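PDB 6A41: dehalogenase from Rhodospirillaceae, which probably catalyses dehalogenation as an oxidoreductase with a Rossmann-type fold related to that of short-chain dehydrogenases/reductases. Local coordinates for residues H56-V61 with E68-R73; P121-R126 with D170-N175. All coordinates share one frame; numbering follows the deposited sequence.

Interaction 1. Residues H56-V61 with E68-R73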
ATOM      1  N   HIS A  56     -28.469 -12.964 -20.995  1.00 14.20           N
ATOM      2  CA  HIS A  56     -29.707 -13.564 -20.423  1.00 14.14           C
ATOM      3  C   HIS A  56     -30.046 -12.873 -19.070  1.00 13.26           C
ATOM      4  O   HIS A  56     -29.274 -12.956 -18.059  1.00 11.50           O
ATOM      5  CB  HIS A  56     -29.500 -15.036 -20.181  1.00 15.02           C
ATOM      6  CG  HIS A  56     -30.707 -15.725 -19.572  1.00 17.12           C
ATOM      7  ND1 HIS A  56     -31.825 -16.075 -20.314  1.00 19.29           N
ATOM      8  CD2 HIS A  56     -30.954 -16.157 -18.311  1.00 18.96           C
ATOM      9  CE1 HIS A  56     -32.745 -16.605 -19.502  1.00 20.42           C
ATOM     10  NE2 HIS A  56     -32.214 -16.723 -18.292  1.00 19.08           N
ATOM     11  N   ALA A  57     -31.218 -12.298 -18.977  1.00 12.50           N
ATOM     12  CA  ALA A  57     -31.705 -11.707 -17.719  1.00 12.20           C
ATOM     13  C   ALA A  57     -32.370 -12.828 -16.880  1.00 12.92           C
ATOM     14  O   ALA A  57     -33.339 -13.471 -17.336  1.00 12.42           O
ATOM     15  CB  ALA A  57     -32.669 -10.578 -18.044  1.00 12.39           C
ATOM     16  N   LEU A  58     -31.882 -13.069 -15.667  1.00 12.67           N
ATOM     17  CA  LEU A  58     -32.423 -14.124 -14.813  1.00 13.80           C
ATOM     18  C   LEU A  58     -33.658 -13.606 -14.092  1.00 13.96           C
ATOM     19  O   LEU A  58     -33.698 -12.434 -13.589  1.00 14.14           O
ATOM     20  CB  LEU A  58     -31.374 -14.468 -13.758  1.00 13.98           C
ATOM     21  CG  LEU A  58     -30.148 -15.128 -14.399  1.00 14.43           C
ATOM     22  CD1 LEU A  58     -28.965 -15.015 -13.408  1.00 15.08           C
ATOM     23  CD2 LEU A  58     -30.418 -16.594 -14.619  1.00 15.17           C
ATOM     24  N   SER A  59     -34.685 -14.425 -14.048  1.00 13.94           N
ATOM     25  CA  SER A  59     -35.965 -13.945 -13.527  1.00 15.59           C
ATOM     26  C   SER A  59     -36.031 -14.105 -11.982  1.00 17.26           C
ATOM     27  O   SER A  59     -36.858 -13.499 -11.340  1.00 17.38           O
ATOM     28  CB  SER A  59     -37.134 -14.668 -14.239  1.00 17.27           C
ATOM     29  OG  SER A  59     -36.945 -16.033 -14.025  1.00 17.28           O
ATOM     30  N   ALA A  60     -35.085 -14.806 -11.372  1.00 17.62           N
ATOM     31  CA  ALA A  60     -35.035 -14.895  -9.875  1.00 17.94           C
ATOM     32  C   ALA A  60     -34.161 -13.814  -9.357  1.00 18.79           C
ATOM     33  O   ALA A  60     -33.104 -13.509  -9.964  1.00 17.97           O
ATOM     34  CB  ALA A  60     -34.550 -16.254  -9.406  1.00 18.96           C
ATOM     35  N   VAL A  61     -34.637 -13.177  -8.288  1.00 18.20           N
ATOM     36  CA  VAL A  61     -33.959 -11.986  -7.760  1.00 20.61           C
ATOM     37  C   VAL A  61     -33.340 -12.202  -6.418  1.00 21.33           C
ATOM     38  O   VAL A  61     -32.368 -11.518  -6.132  1.00 23.70           O
ATOM     39  CB  VAL A  61     -34.848 -10.726  -7.699  1.00 21.82           C
ATOM     40  CG1 VAL A  61     -35.311 -10.407  -9.139  1.00 22.73           C
ATOM     41  CG2 VAL A  61     -36.009 -10.868  -6.727  1.00 25.06           C
ATOM     42  N   GLU A  68     -29.088 -20.632  -8.036  1.00 17.50           N
ATOM     43  CA  GLU A  68     -29.519 -21.935  -8.492  1.00 18.94           C
ATOM     44  C   GLU A  68     -29.998 -21.871  -9.958  1.00 17.72           C
ATOM     45  O   GLU A  68     -29.660 -22.766 -10.750  1.00 16.14           O
ATOM     46  CB  GLU A  68     -30.641 -22.434  -7.590  1.00 21.57           C
ATOM     47  CG  GLU A  68     -31.245 -23.766  -8.055  1.00 27.43           C
ATOM     48  CD  GLU A  68     -32.409 -24.248  -7.191  1.00 31.77           C
ATOM     49  OE1 GLU A  68     -32.496 -23.903  -5.982  1.00 39.26           O
ATOM     50  OE2 GLU A  68     -33.233 -24.983  -7.717  1.00 39.89           O
ATOM     51  N   LEU A  69     -30.762 -20.829 -10.287  1.00 16.49           N
ATOM     52  CA  LEU A  69     -31.174 -20.591 -11.629  1.00 17.15           C
ATOM     53  C   LEU A  69     -30.016 -20.316 -12.607  1.00 16.90           C
ATOM     54  O   LEU A  69     -30.021 -20.837 -13.749  1.00 16.68           O
ATOM     55  CB  LEU A  69     -32.137 -19.423 -11.640  1.00 17.73           C
ATOM     56  CG  LEU A  69     -32.934 -19.212 -12.908  1.00 18.37           C
ATOM     57  CD1 LEU A  69     -33.794 -20.420 -13.302  1.00 19.51           C
ATOM     58  CD2 LEU A  69     -33.780 -17.936 -12.730  1.00 19.00           C
ATOM     59  N   ALA A  70     -29.074 -19.489 -12.198  1.00 16.20           N
ATOM     60  CA  ALA A  70     -27.876 -19.143 -13.038  1.00 15.92           C
ATOM     61  C   ALA A  70     -27.187 -20.429 -13.321  1.00 17.11           C
ATOM     62  O   ALA A  70     -26.850 -20.732 -14.470  1.00 17.80           O
ATOM     63  CB  ALA A  70     -26.950 -18.211 -12.284  1.00 15.19           C
ATOM     64  N   LEU A  71     -26.994 -21.263 -12.312  1.00 17.94           N
ATOM     65  CA  LEU A  71     -26.253 -22.523 -12.494  1.00 19.24           C
ATOM     66  C   LEU A  71     -26.966 -23.509 -13.385  1.00 21.49           C
ATOM     67  O   LEU A  71     -26.341 -24.209 -14.140  1.00 22.93           O
ATOM     68  CB  LEU A  71     -25.984 -23.212 -11.147  1.00 20.34           C
ATOM     69  CG  LEU A  71     -24.811 -22.562 -10.415  1.00 22.72           C
ATOM     70  CD1 LEU A  71     -24.715 -23.158  -9.028  1.00 23.76           C
ATOM     71  CD2 LEU A  71     -23.429 -22.845 -11.152  1.00 23.06           C
ATOM     72  N   LYS A  72     -28.273 -23.653 -13.232  1.00 23.52           N
ATOM     73  CA  LYS A  72     -29.087 -24.421 -14.168  1.00 28.22           C
ATOM     74  C   LYS A  72     -28.988 -24.019 -15.650  1.00 28.05           C
ATOM     75  O   LYS A  72     -29.122 -24.848 -16.529  1.00 27.48           O
ATOM     76  CB  LYS A  72     -30.558 -24.301 -13.774  1.00 32.82           C
ATOM     77  CG  LYS A  72     -31.126 -25.439 -13.010  1.00 39.06           C
ATOM     78  CD  LYS A  72     -31.994 -26.312 -13.938  1.00 45.46           C
ATOM     79  CE  LYS A  72     -33.140 -26.957 -13.187  1.00 51.97           C
ATOM     80  NZ  LYS A  72     -32.625 -27.561 -11.896  1.00 57.06           N
ATOM     81  N   ARG A  73     -28.737 -22.757 -15.962  1.00 26.21           N
ATOM     82  CA  ARG A  73     -28.791 -22.331 -17.343  1.00 26.00           C
ATOM     83  C   ARG A  73     -27.784 -23.112 -18.194  1.00 24.63           C
ATOM     84  O   ARG A  73     -28.198 -23.614 -19.240  1.00 23.02           O
ATOM     85  CB  ARG A  73     -28.553 -20.816 -17.467  1.00 27.54           C
ATOM     86  CG  ARG A  73     -28.524 -20.281 -18.887  1.00 30.53           C
ATOM     87  CD  ARG A  73     -29.881 -19.862 -19.293  1.00 32.49           C
ATOM     88  NE  ARG A  73     -29.897 -19.180 -20.571  1.00 34.07           N
ATOM     89  CZ  ARG A  73     -30.987 -19.047 -21.333  1.00 37.41           C
ATOM     90  NH1 ARG A  73     -32.159 -19.558 -20.977  1.00 36.75           N
ATOM     91  NH2 ARG A  73     -30.902 -18.403 -22.485  1.00 41.23           N
TER

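Interaction 2. Residues P121-R126 with D170-N175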
ATOM      1  N   PRO A 121     -18.835 -22.854  -4.198  1.00 14.85           N
ATOM      2  CA  PRO A 121     -18.787 -24.288  -4.136  1.00 15.60           C
ATOM      3  C   PRO A 121     -18.817 -24.980  -5.528  1.00 15.48           C
ATOM      4  O   PRO A 121     -18.126 -26.001  -5.730  1.00 16.53           O
ATOM      5  CB  PRO A 121     -20.042 -24.654  -3.332  1.00 16.63           C
ATOM      6  CG  PRO A 121     -20.304 -23.499  -2.496  1.00 15.89           C
ATOM      7  CD  PRO A 121     -19.835 -22.310  -3.248  1.00 15.14           C
ATOM      8  N   SER A 122     -19.568 -24.422  -6.450  1.00 13.50           N
ATOM      9  CA  SER A 122     -19.606 -24.961  -7.818  1.00 15.04           C
ATOM     10  C   SER A 122     -18.277 -24.835  -8.554  1.00 14.35           C
ATOM     11  O   SER A 122     -17.915 -25.712  -9.333  1.00 14.74           O
ATOM     12  CB  SER A 122     -20.709 -24.296  -8.650  1.00 14.87           C
ATOM     13  OG  SER A 122     -20.418 -22.909  -8.927  1.00 14.48           O
HETATM   14  N   MSE A 123     -17.544 -23.765  -8.272  1.00 14.00           N
HETATM   15  CA  MSE A 123     -16.209 -23.514  -8.858  1.00 14.71           C
HETATM   16  C   MSE A 123     -15.216 -24.450  -8.293  1.00 14.90           C
HETATM   17  O   MSE A 123     -14.326 -24.918  -9.016  1.00 13.01           O
HETATM   18  CB  MSE A 123     -15.747 -22.079  -8.603  1.00 15.24           C
HETATM   19  CG  MSE A 123     -16.760 -21.104  -9.171  1.00 15.07           C
HETATM   20 SE   MSE A 123     -16.090 -19.268  -8.919  1.00 19.04          SE
HETATM   21  CE  MSE A 123     -17.136 -18.381 -10.290  1.00 17.16           C
ATOM     22  N   ARG A 124     -15.308 -24.734  -6.982  1.00 16.53           N
ATOM     23  CA  ARG A 124     -14.322 -25.573  -6.366  1.00 18.21           C
ATOM     24  C   ARG A 124     -14.311 -27.000  -6.968  1.00 21.11           C
ATOM     25  O   ARG A 124     -13.245 -27.598  -7.172  1.00 19.20           O
ATOM     26  CB  ARG A 124     -14.482 -25.635  -4.860  1.00 18.47           C
ATOM     27  CG  ARG A 124     -14.248 -24.277  -4.147  1.00 20.89           C
ATOM     28  CD  ARG A 124     -14.195 -24.704  -2.680  1.00 25.00           C
ATOM     29  NE  ARG A 124     -13.918 -23.793  -1.637  1.00 27.77           N
ATOM     30  CZ  ARG A 124     -12.725 -23.593  -1.145  1.00 29.85           C
ATOM     31  NH1 ARG A 124     -11.649 -24.110  -1.673  1.00 30.63           N
ATOM     32  NH2 ARG A 124     -12.613 -22.749  -0.175  1.00 34.91           N
ATOM     33  N   LYS A 125     -15.520 -27.468  -7.226  1.00 24.43           N
ATOM     34  CA  LYS A 125     -15.722 -28.784  -7.753  1.00 28.13           C
ATOM     35  C   LYS A 125     -15.079 -28.799  -9.115  1.00 28.77           C
ATOM     36  O   LYS A 125     -14.596 -29.827  -9.466  1.00 26.74           O
ATOM     37  CB  LYS A 125     -17.227 -29.035  -7.918  1.00 30.62           C
ATOM     38  CG  LYS A 125     -18.067 -29.394  -6.687  1.00 32.79           C
ATOM     39  CD  LYS A 125     -17.607 -30.711  -6.118  1.00 36.44           C
ATOM     40  CE  LYS A 125     -18.710 -31.304  -5.277  1.00 41.87           C
ATOM     41  NZ  LYS A 125     -18.275 -32.598  -4.697  1.00 46.88           N
ATOM     42  N   ARG A 126     -15.211 -27.706  -9.909  1.00 26.70           N
ATOM     43  CA  ARG A 126     -14.470 -27.538 -11.256  1.00 28.21           C
ATOM     44  C   ARG A 126     -12.939 -27.257 -11.222  1.00 25.09           C
ATOM     45  O   ARG A 126     -12.229 -27.534 -12.196  1.00 24.27           O
ATOM     46  CB  ARG A 126     -15.145 -26.425 -12.119  1.00 29.83           C
ATOM     47  CG  ARG A 126     -16.620 -26.739 -12.322  1.00 33.89           C
ATOM     48  CD  ARG A 126     -17.551 -25.566 -12.611  1.00 37.83           C
ATOM     49  NE  ARG A 126     -16.902 -24.520 -13.404  1.00 39.84           N
ATOM     50  CZ  ARG A 126     -16.567 -24.684 -14.701  1.00 38.66           C
ATOM     51  NH1 ARG A 126     -16.851 -25.818 -15.379  1.00 37.70           N
ATOM     52  NH2 ARG A 126     -16.003 -23.699 -15.332  1.00 35.49           N
ATOM     53  N   ASP A 170      -7.710 -24.148  -5.252  1.00 15.68           N
ATOM     54  CA  ASP A 170      -8.636 -24.655  -6.260  1.00 16.67           C
ATOM     55  C   ASP A 170      -8.596 -23.885  -7.589  1.00 16.92           C
ATOM     56  O   ASP A 170      -9.497 -24.002  -8.403  1.00 16.22           O
ATOM     57  CB  ASP A 170      -9.998 -24.638  -5.659  1.00 16.17           C
ATOM     58  CG  ASP A 170     -10.236 -25.851  -4.687  1.00 19.84           C
ATOM     59  OD1 ASP A 170      -9.384 -26.780  -4.667  1.00 20.09           O
ATOM     60  OD2 ASP A 170     -11.266 -25.827  -3.992  1.00 19.36           O
ATOM     61  N   SER A 171      -7.523 -23.099  -7.753  1.00 17.28           N
ATOM     62  CA  SER A 171      -7.245 -22.291  -8.874  1.00 17.96           C
ATOM     63  C   SER A 171      -8.273 -21.168  -9.133  1.00 16.78           C
ATOM     64  O   SER A 171      -8.237 -20.555 -10.188  1.00 20.22           O
ATOM     65  CB  SER A 171      -7.031 -23.104 -10.160  1.00 18.87           C
ATOM     66  OG  SER A 171      -6.105 -24.142  -9.952  1.00 19.43           O
ATOM     67  N   ILE A 172      -9.060 -20.781  -8.199  1.00 12.94           N
ATOM     68  CA  ILE A 172      -9.986 -19.734  -8.447  1.00 11.49           C
ATOM     69  C   ILE A 172      -9.313 -18.447  -8.018  1.00 11.09           C
ATOM     70  O   ILE A 172      -8.741 -18.362  -6.906  1.00 10.88           O
ATOM     71  CB  ILE A 172     -11.185 -20.010  -7.535  1.00 11.12           C
ATOM     72  CG1 ILE A 172     -11.878 -21.306  -7.988  1.00 10.87           C
ATOM     73  CG2 ILE A 172     -12.147 -18.845  -7.450  1.00 11.00           C
ATOM     74  CD1 ILE A 172     -12.699 -21.837  -6.873  1.00 11.03           C
ATOM     75  N   THR A 173      -9.374 -17.416  -8.856  1.00 10.76           N
ATOM     76  CA  THR A 173      -8.793 -16.120  -8.428  1.00 10.09           C
ATOM     77  C   THR A 173      -9.878 -15.200  -7.859  1.00  9.72           C
ATOM     78  O   THR A 173     -11.040 -15.322  -8.194  1.00  9.57           O
ATOM     79  CB  THR A 173      -8.065 -15.367  -9.556  1.00 10.20           C
ATOM     80  OG1 THR A 173      -9.001 -14.872 -10.521  1.00  9.44           O
ATOM     81  CG2 THR A 173      -7.013 -16.233 -10.220  1.00 10.36           C
ATOM     82  N   VAL A 174      -9.480 -14.318  -6.983  1.00  9.08           N
ATOM     83  CA  VAL A 174     -10.363 -13.373  -6.355  1.00  8.79           C
ATOM     84  C   VAL A 174      -9.640 -12.020  -6.384  1.00  8.25           C
ATOM     85  O   VAL A 174      -8.621 -11.846  -5.776  1.00  7.56           O
ATOM     86  CB  VAL A 174     -10.673 -13.715  -4.942  1.00  9.29           C
ATOM     87  CG1 VAL A 174     -11.710 -12.767  -4.393  1.00  9.49           C
ATOM     88  CG2 VAL A 174     -11.208 -15.118  -4.782  1.00  9.41           C
ATOM     89  N   ASN A 175     -10.291 -11.078  -6.999  1.00  8.02           N
ATOM     90  CA  ASN A 175      -9.752  -9.699  -7.144  1.00  7.98           C
ATOM     91  C   ASN A 175     -10.886  -8.666  -7.008  1.00  8.35           C
ATOM     92  O   ASN A 175     -12.095  -9.004  -7.062  1.00  8.31           O
ATOM     93  CB  ASN A 175      -9.139  -9.556  -8.540  1.00  7.75           C
ATOM     94  CG  ASN A 175      -7.921 -10.426  -8.722  1.00  7.89           C
ATOM     95  OD1 ASN A 175      -7.955 -11.400  -9.550  1.00  9.94           O
ATOM     96  ND2 ASN A 175      -6.932 -10.243  -7.973  1.00  6.87           N
TER

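Interaction 1. Residues H56-V61 with E68-R73
Arg73 reaches from helix 63-74 across to His56, and its guanidinium lies flat on one face of the imidazole. CG, anti to the backbone N (chi1 177°), starts the chain out from CB, and a bend at chi2 brings CD and the guanidinium over the ring. CD sits above the face, 4.0 Å from the centroid of the His56 ring, a CH-pi contact. NE follows, 3.7 Å from His56 CG. CZ lies 3.3 Å from His56 ND1, near the rim of the ring, and NH1 is 3.4 Å from His56 CE1. NH2 is 3.3 Å from His56 ND1, at an angle too poor for a hydrogen bond. With the planes 17° apart this is a stack. An alanine in place of His56 would probably leave the guanidinium without its flat support and set it free to turn. Beside the stack, Leu58 CD2 sits at the imidazole edge, 3.9 Å from Ala70 CA; further along, Leu69 CD2 packs 3.8 Å from Ala60 CB. Leu33 of strand 31-34 touches His56, Ala70 and Arg73. Strand 56-57, at one edge of this chain's parallel sheet, leads through helix 63-74 to strand 79-83, a beta-alpha-beta crossover of the Rossmann-type fold.

Interaction 2. Residues P121-R126 with D170-N175
With CG beside the backbone N and anti to the carbonyl carbon (chi1 -64°), and the chain extended on to NE, Arg124 runs past Asp170, whose chi1 of -79° sets the carboxylate toward the helix. The two meet in a salt bridge made by one hydrogen bond: Arg124 NH1 donates to Asp170 OD2 over 2.9 Å, fairly straight at 162°. The oxygen lies in the plane of the guanidinium, at its edge, yet the donor arrives from above the carboxylate plane, the two flat groups standing nearly perpendicular. OD2 also rests against the arginine stem, 3.3 Å from Arg124 CB. Both ends have second partners: Asp170 OD1 pairs with Lys127 NZ, and Arg124 NH2 makes a weak bond to Glu166 O. Next to this polar pair, the tip of Ile172 presses on the helix. Its CD1 comes 3.5 Å from Met123 CB and 4.0 Å from Arg124 CG, whereas the end of the selenomethionine Met123 leads away from 170-175; that side chain also touches Ile131 of strand 129-136. A buried apolar contact flanked by a salt bridge ties 121-126 of helix 98-126 to strand 172-179 and the residues leading into it, a helix-on-sheet packing within a Rossmann-type fold.

Overall arrangement
Interactions 1 and 2 join helices to the same parallel sheet at well-separated strands: 56-57 is its outermost strand on one side within this chain, and 172-179 lies next to the outermost strand of the other. Their centres are 19 Å apart, and each is about 18 Å from the centre of the chain. The two nevertheless meet through their helices, since Leu71 CD2 of helix 63-74 packs 3.7 Å from Ser122 OG of helix 98-126. Along the chain they follow in series, the first linking neighbouring elements, the second joining segments with 43 residues between them. On this geometry both read as packing of the fold.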